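Long-range contact in lipolytic enzyme, g-d-s-l (Clostridium thermocellum, PDB 2W47), which carries a family 6 carbohydrate-binding module, a calcium-containing beta-sandwich domain that holds a glycan in a pocket at one end: residues T64-N75 with N108-G119. Residues are numbered along the deposited sequence; the frame is centred on the assembly and turned at random.
Sequences TTANRPMRITVN and NVIRATAIASDG. With AQA (4-deoxy-beta-L-threo-hex-4-enopyranuronic acid), chain B.
Arg68 and Asp118 meet where the loops beyond two paired strands come together. The arginine chain runs extended from CG to NE, passes beside Gly119 O and delivers its guanidinium to the sugar AQA: Arg68 NH1 donates to AQA O6B at 2.9 Å and Arg68 NH2 to AQA O6A at 2.8 Å, both bonds nearly straight. Asp118 OD2 makes a 2.8 Å salt bridge with Arg68 NH2, weak as a hydrogen bond, its carboxylate plane turned 79° from the guanidinium plane, while Asp118 O sits over the centre of one guanidinium face. A water joins Arg68 NE, Asp118 OD2 and Thr64 OG1, which also bonds Asn62 OD1. Gly120 O accepts from Arg68 NH1; together these bonds probably fix the guanidinium's rotation.

Behind this, strands 70-74 and 106-114 pair antiparallel; Arg71 and Thr113 exchange backbone N-H...O hydrogen bonds both ways, as do Thr73 and Arg111. On the buried face, Met70 CE and Ile72 CD1 each lie 3.7 Å from Ala112 CB. On the other, a water links Arg71 O with the Thr73 and Thr113 hydroxyls.

Two neighbouring strands of the five-stranded sheet thus end in loops that place Arg68 in the glycan pocket, consistent with the beta-sandwich of a family 6 carbohydrate-binding module.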
loop_
_atom_site.group_PDB
_atom_site.type_symbol
_atom_site.label_atom_id
_atom_site.label_comp_id
_atom_site.label_asym_id
_atom_site.label_seq_id
_atom_site.Cartn_x
_atom_site.Cartn_y
_atom_site.Cartn_z
ATOM N N THR A 64 16.520 -2.844 0.972
ATOM C CA THR A 64 17.527 -1.998 1.603
ATOM C C THR A 64 17.412 -2.146 3.113
ATOM O O THR A 64 16.430 -2.677 3.625
ATOM C CB THR A 64 17.380 -0.503 1.233
ATOM O OG1 THR A 64 16.317 0.088 1.993
ATOM C CG2 THR A 64 17.132 -0.309 -0.272
ATOM N N THR A 65 18.404 -1.645 3.833
ATOM C CA THR A 65 18.365 -1.715 5.284
ATOM C C THR A 65 17.455 -0.636 5.890
ATOM O O THR A 65 16.987 -0.772 7.020
ATOM C CB THR A 65 19.796 -1.664 5.881
ATOM O OG1 THR A 65 19.737 -1.557 7.309
ATOM C CG2 THR A 65 20.598 -0.513 5.288
ATOM N N ALA A 66 17.167 0.410 5.120
ATOM C CA ALA A 66 16.480 1.575 5.664
ATOM C C ALA A 66 14.970 1.522 5.460
ATOM O O ALA A 66 14.478 1.133 4.395
ATOM C CB ALA A 66 17.040 2.843 5.067
ATOM N N ASN A 67 14.257 1.936 6.496
ATOM C CA ASN A 67 12.810 2.098 6.463
ATOM C C ASN A 67 12.424 3.032 5.320
ATOM O O ASN A 67 13.075 4.059 5.099
ATOM C CB ASN A 67 12.358 2.688 7.802
ATOM C CG ASN A 67 10.853 2.790 7.927
ATOM O OD1 ASN A 67 10.107 2.055 7.280
ATOM N ND2 ASN A 67 10.393 3.711 8.766
ATOM N N ARG A 68 11.360 2.671 4.599
ATOM C CA ARG A 68 10.822 3.509 3.522
ATOM C C ARG A 68 9.411 3.938 3.909
ATOM O O ARG A 68 8.427 3.342 3.459
ATOM C CB ARG A 68 10.818 2.742 2.196
ATOM C CG ARG A 68 12.220 2.550 1.644
ATOM C CD ARG A 68 12.210 1.981 0.240
ATOM N NE ARG A 68 13.534 2.022 -0.377
ATOM C CZ ARG A 68 13.766 1.673 -1.638
ATOM N NH1 ARG A 68 12.765 1.252 -2.409
ATOM N NH2 ARG A 68 14.996 1.744 -2.130
ATOM N N PRO A 69 9.310 4.965 4.764
ATOM C CA PRO A 69 8.015 5.343 5.311
ATOM C C PRO A 69 7.119 5.997 4.265
ATOM O O PRO A 69 7.605 6.627 3.309
ATOM C CB PRO A 69 8.384 6.327 6.430
ATOM C CG PRO A 69 9.666 6.939 5.963
ATOM C CD PRO A 69 10.396 5.822 5.287
ATOM N N MET A 70 5.813 5.824 4.439
ATOM C CA MET A 70 4.843 6.424 3.527
ATOM C C MET A 70 3.707 7.076 4.270
ATOM O O MET A 70 3.288 6.610 5.333
ATOM C CB MET A 70 4.299 5.403 2.523
ATOM C CG MET A 70 5.384 4.743 1.699
ATOM S SD MET A 70 4.792 4.170 0.095
ATOM C CE MET A 70 4.027 2.611 0.547
ATOM N N ARG A 71 3.225 8.171 3.698
ATOM C CA ARG A 71 2.079 8.903 4.206
ATOM C C ARG A 71 0.823 8.282 3.606
ATOM O O ARG A 71 0.691 8.207 2.384
ATOM C CB ARG A 71 2.207 10.364 3.771
ATOM C CG ARG A 71 1.410 11.374 4.585
ATOM C CD ARG A 71 1.620 12.803 4.077
ATOM N NE ARG A 71 3.026 13.203 4.105
ATOM C CZ ARG A 71 3.817 13.268 3.035
ATOM N NH1 ARG A 71 5.080 13.638 3.179
ATOM N NH2 ARG A 71 3.357 12.965 1.827
ATOM N N ILE A 72 -0.086 7.836 4.457
ATOM C CA ILE A 72 -1.311 7.187 4.007
ATOM C C ILE A 72 -2.483 8.124 4.149
ATOM O O ILE A 72 -2.743 8.657 5.230
ATOM C CB ILE A 72 -1.589 5.874 4.780
ATOM C CG1 ILE A 72 -0.311 5.036 4.930
ATOM C CG2 ILE A 72 -2.738 5.092 4.121
ATOM C CD1 ILE A 72 0.378 4.648 3.616
ATOM N N THR A 73 -3.197 8.301 3.045
ATOM C CA THR A 73 -4.386 9.137 3.034
ATOM C C THR A 73 -5.611 8.346 2.583
ATOM O O THR A 73 -5.517 7.456 1.737
ATOM C CB THR A 73 -4.217 10.395 2.148
ATOM O OG1 THR A 73 -3.810 10.010 0.828
ATOM C CG2 THR A 73 -3.184 11.343 2.729
ATOM N N VAL A 74 -6.754 8.675 3.179
ATOM C CA VAL A 74 -8.044 8.139 2.753
ATOM C C VAL A 74 -8.886 9.342 2.384
ATOM O O VAL A 74 -9.172 10.199 3.225
ATOM C CB VAL A 74 -8.741 7.323 3.868
ATOM C CG1 VAL A 74 -10.157 6.909 3.445
ATOM C CG2 VAL A 74 -7.918 6.107 4.219
ATOM N N ASN A 75 -9.236 9.438 1.104
ATOM C CA ASN A 75 -9.980 10.584 0.595
ATOM C C ASN A 75 -9.239 11.905 0.881
ATOM O O ASN A 75 -9.853 12.960 1.095
ATOM C CB ASN A 75 -11.416 10.568 1.149
ATOM C CG ASN A 75 -12.095 9.221 0.942
ATOM O OD1 ASN A 75 -12.650 8.618 1.874
ATOM N ND2 ASN A 75 -12.021 8.724 -0.277
ATOM N N ASN A 108 -13.573 4.689 -1.703
ATOM C CA ASN A 108 -12.619 5.372 -0.855
ATOM C C ASN A 108 -11.310 5.470 -1.614
ATOM O O ASN A 108 -10.826 4.483 -2.154
ATOM C CB ASN A 108 -12.414 4.609 0.452
ATOM C CG ASN A 108 -13.684 4.514 1.265
ATOM O OD1 ASN A 108 -13.904 5.313 2.172
ATOM N ND2 ASN A 108 -14.533 3.544 0.929
ATOM N N VAL A 109 -10.763 6.671 -1.670
ATOM C CA VAL A 109 -9.530 6.906 -2.409
ATOM C C VAL A 109 -8.355 6.710 -1.448
ATOM O O VAL A 109 -8.165 7.510 -0.538
ATOM C CB VAL A 109 -9.513 8.325 -3.020
ATOM C CG1 VAL A 109 -8.284 8.508 -3.880
ATOM C CG2 VAL A 109 -10.782 8.594 -3.852
ATOM N N ILE A 110 -7.599 5.631 -1.636
ATOM C CA ILE A 110 -6.527 5.288 -0.707
ATOM C C ILE A 110 -5.168 5.473 -1.376
ATOM O O ILE A 110 -4.893 4.847 -2.393
ATOM C CB ILE A 110 -6.706 3.853 -0.164
ATOM C CG1 ILE A 110 -8.109 3.708 0.476
ATOM C CG2 ILE A 110 -5.572 3.507 0.825
ATOM C CD1 ILE A 110 -8.346 2.473 1.334
ATOM N N ARG A 111 -4.353 6.370 -0.820
ATOM C CA ARG A 111 -3.057 6.702 -1.397
ATOM C C ARG A 111 -1.923 6.482 -0.401
ATOM O O ARG A 111 -2.036 6.824 0.785
ATOM C CB ARG A 111 -3.040 8.153 -1.914
ATOM C CG ARG A 111 -1.735 8.542 -2.620
ATOM C CD ARG A 111 -1.694 10.011 -2.963
ATOM N NE ARG A 111 -2.701 10.365 -3.955
ATOM C CZ ARG A 111 -2.740 11.538 -4.576
ATOM N NH1 ARG A 111 -1.821 12.464 -4.311
ATOM N NH2 ARG A 111 -3.695 11.771 -5.470
ATOM N N ALA A 112 -0.827 5.921 -0.911
ATOM C CA ALA A 112 0.414 5.749 -0.150
ATOM C C ALA A 112 1.514 6.531 -0.856
ATOM O O ALA A 112 1.900 6.185 -1.971
ATOM C CB ALA A 112 0.767 4.277 -0.048
ATOM N N THR A 113 2.005 7.579 -0.193
ATOM C CA THR A 113 2.957 8.513 -0.782
ATOM C C THR A 113 4.317 8.369 -0.116
ATOM O O THR A 113 4.417 8.397 1.115
ATOM C CB THR A 113 2.464 9.960 -0.616
ATOM O OG1 THR A 113 1.190 10.092 -1.251
ATOM C CG2 THR A 113 3.404 10.960 -1.254
ATOM N N ALA A 114 5.360 8.238 -0.927
ATOM C CA ALA A 114 6.723 8.102 -0.405
ATOM C C ALA A 114 7.188 9.394 0.245
ATOM O O ALA A 114 7.073 10.474 -0.346
ATOM C CB ALA A 114 7.665 7.706 -1.515
ATOM N N ILE A 115 7.708 9.272 1.469
ATOM C CA ILE A 115 8.181 10.419 2.235
ATOM C C ILE A 115 9.655 10.743 1.980
ATOM O O ILE A 115 10.014 11.916 1.834
ATOM C CB ILE A 115 7.950 10.204 3.744
ATOM C CG1 ILE A 115 6.451 10.209 4.061
ATOM C CG2 ILE A 115 8.649 11.282 4.564
ATOM C CD1 ILE A 115 6.107 9.624 5.409
ATOM N N ALA A 116 10.501 9.717 1.956
ATOM C CA ALA A 116 11.949 9.929 1.935
ATOM C C ALA A 116 12.532 9.759 0.540
ATOM O O ALA A 116 11.843 9.311 -0.378
ATOM C CB ALA A 116 12.640 9.021 2.966
ATOM N N SER A 117 13.805 10.109 0.397
ATOM C CA SER A 117 14.408 10.304 -0.919
ATOM C C SER A 117 14.721 9.026 -1.680
ATOM O O SER A 117 15.013 9.081 -2.876
ATOM C CB SER A 117 15.670 11.167 -0.799
ATOM O OG SER A 117 15.346 12.413 -0.219
ATOM N N ASP A 118 14.670 7.880 -1.008
ATOM C CA ASP A 118 14.856 6.613 -1.711
ATOM C C ASP A 118 13.518 6.047 -2.189
ATOM O O ASP A 118 13.477 4.955 -2.749
ATOM C CB ASP A 118 15.591 5.593 -0.834
ATOM C CG ASP A 118 16.486 4.655 -1.633
ATOM O OD1 ASP A 118 16.832 4.965 -2.796
ATOM O OD2 ASP A 118 16.849 3.601 -1.077
ATOM N N GLY A 119 12.438 6.802 -1.997
ATOM C CA GLY A 119 11.110 6.397 -2.464
ATOM C C GLY A 119 10.415 5.393 -1.568
ATOM O O GLY A 119 10.809 5.186 -0.413
HETATM O O6A AQA B . 15.745 0.733 -4.655
HETATM C C6 AQA B . 14.742 0.230 -5.235
HETATM O O6B AQA B . 13.593 0.735 -5.152
HETATM C C5 AQA B . 14.905 -0.880 -5.956
HETATM O O5 AQA B . 16.248 -1.443 -5.995
HETATM C C4 AQA B . 13.864 -1.466 -6.591
HETATM C C3 AQA B . 14.107 -2.587 -7.583
HETATM O O3 AQA B . 12.948 -3.418 -7.736
HETATM C C2 AQA B . 15.279 -3.414 -7.071
HETATM O O2 AQA B . 15.586 -4.481 -7.970
HETATM C C1 AQA B . 16.505 -2.522 -6.902
HETATM O O HOH W 1 15.673 2.705 1.468
HETATM O O HOH W 2 9.931 6.847 1.887
HETATM O O HOH W 3 -0.784 9.785 0.624
HETATM O O HOH W 4 6.202 13.087 0.380
HETATM O O HOH W 5 8.309 14.014 2.055
HETATM O O HOH W 6 -6.336 9.673 -0.378
#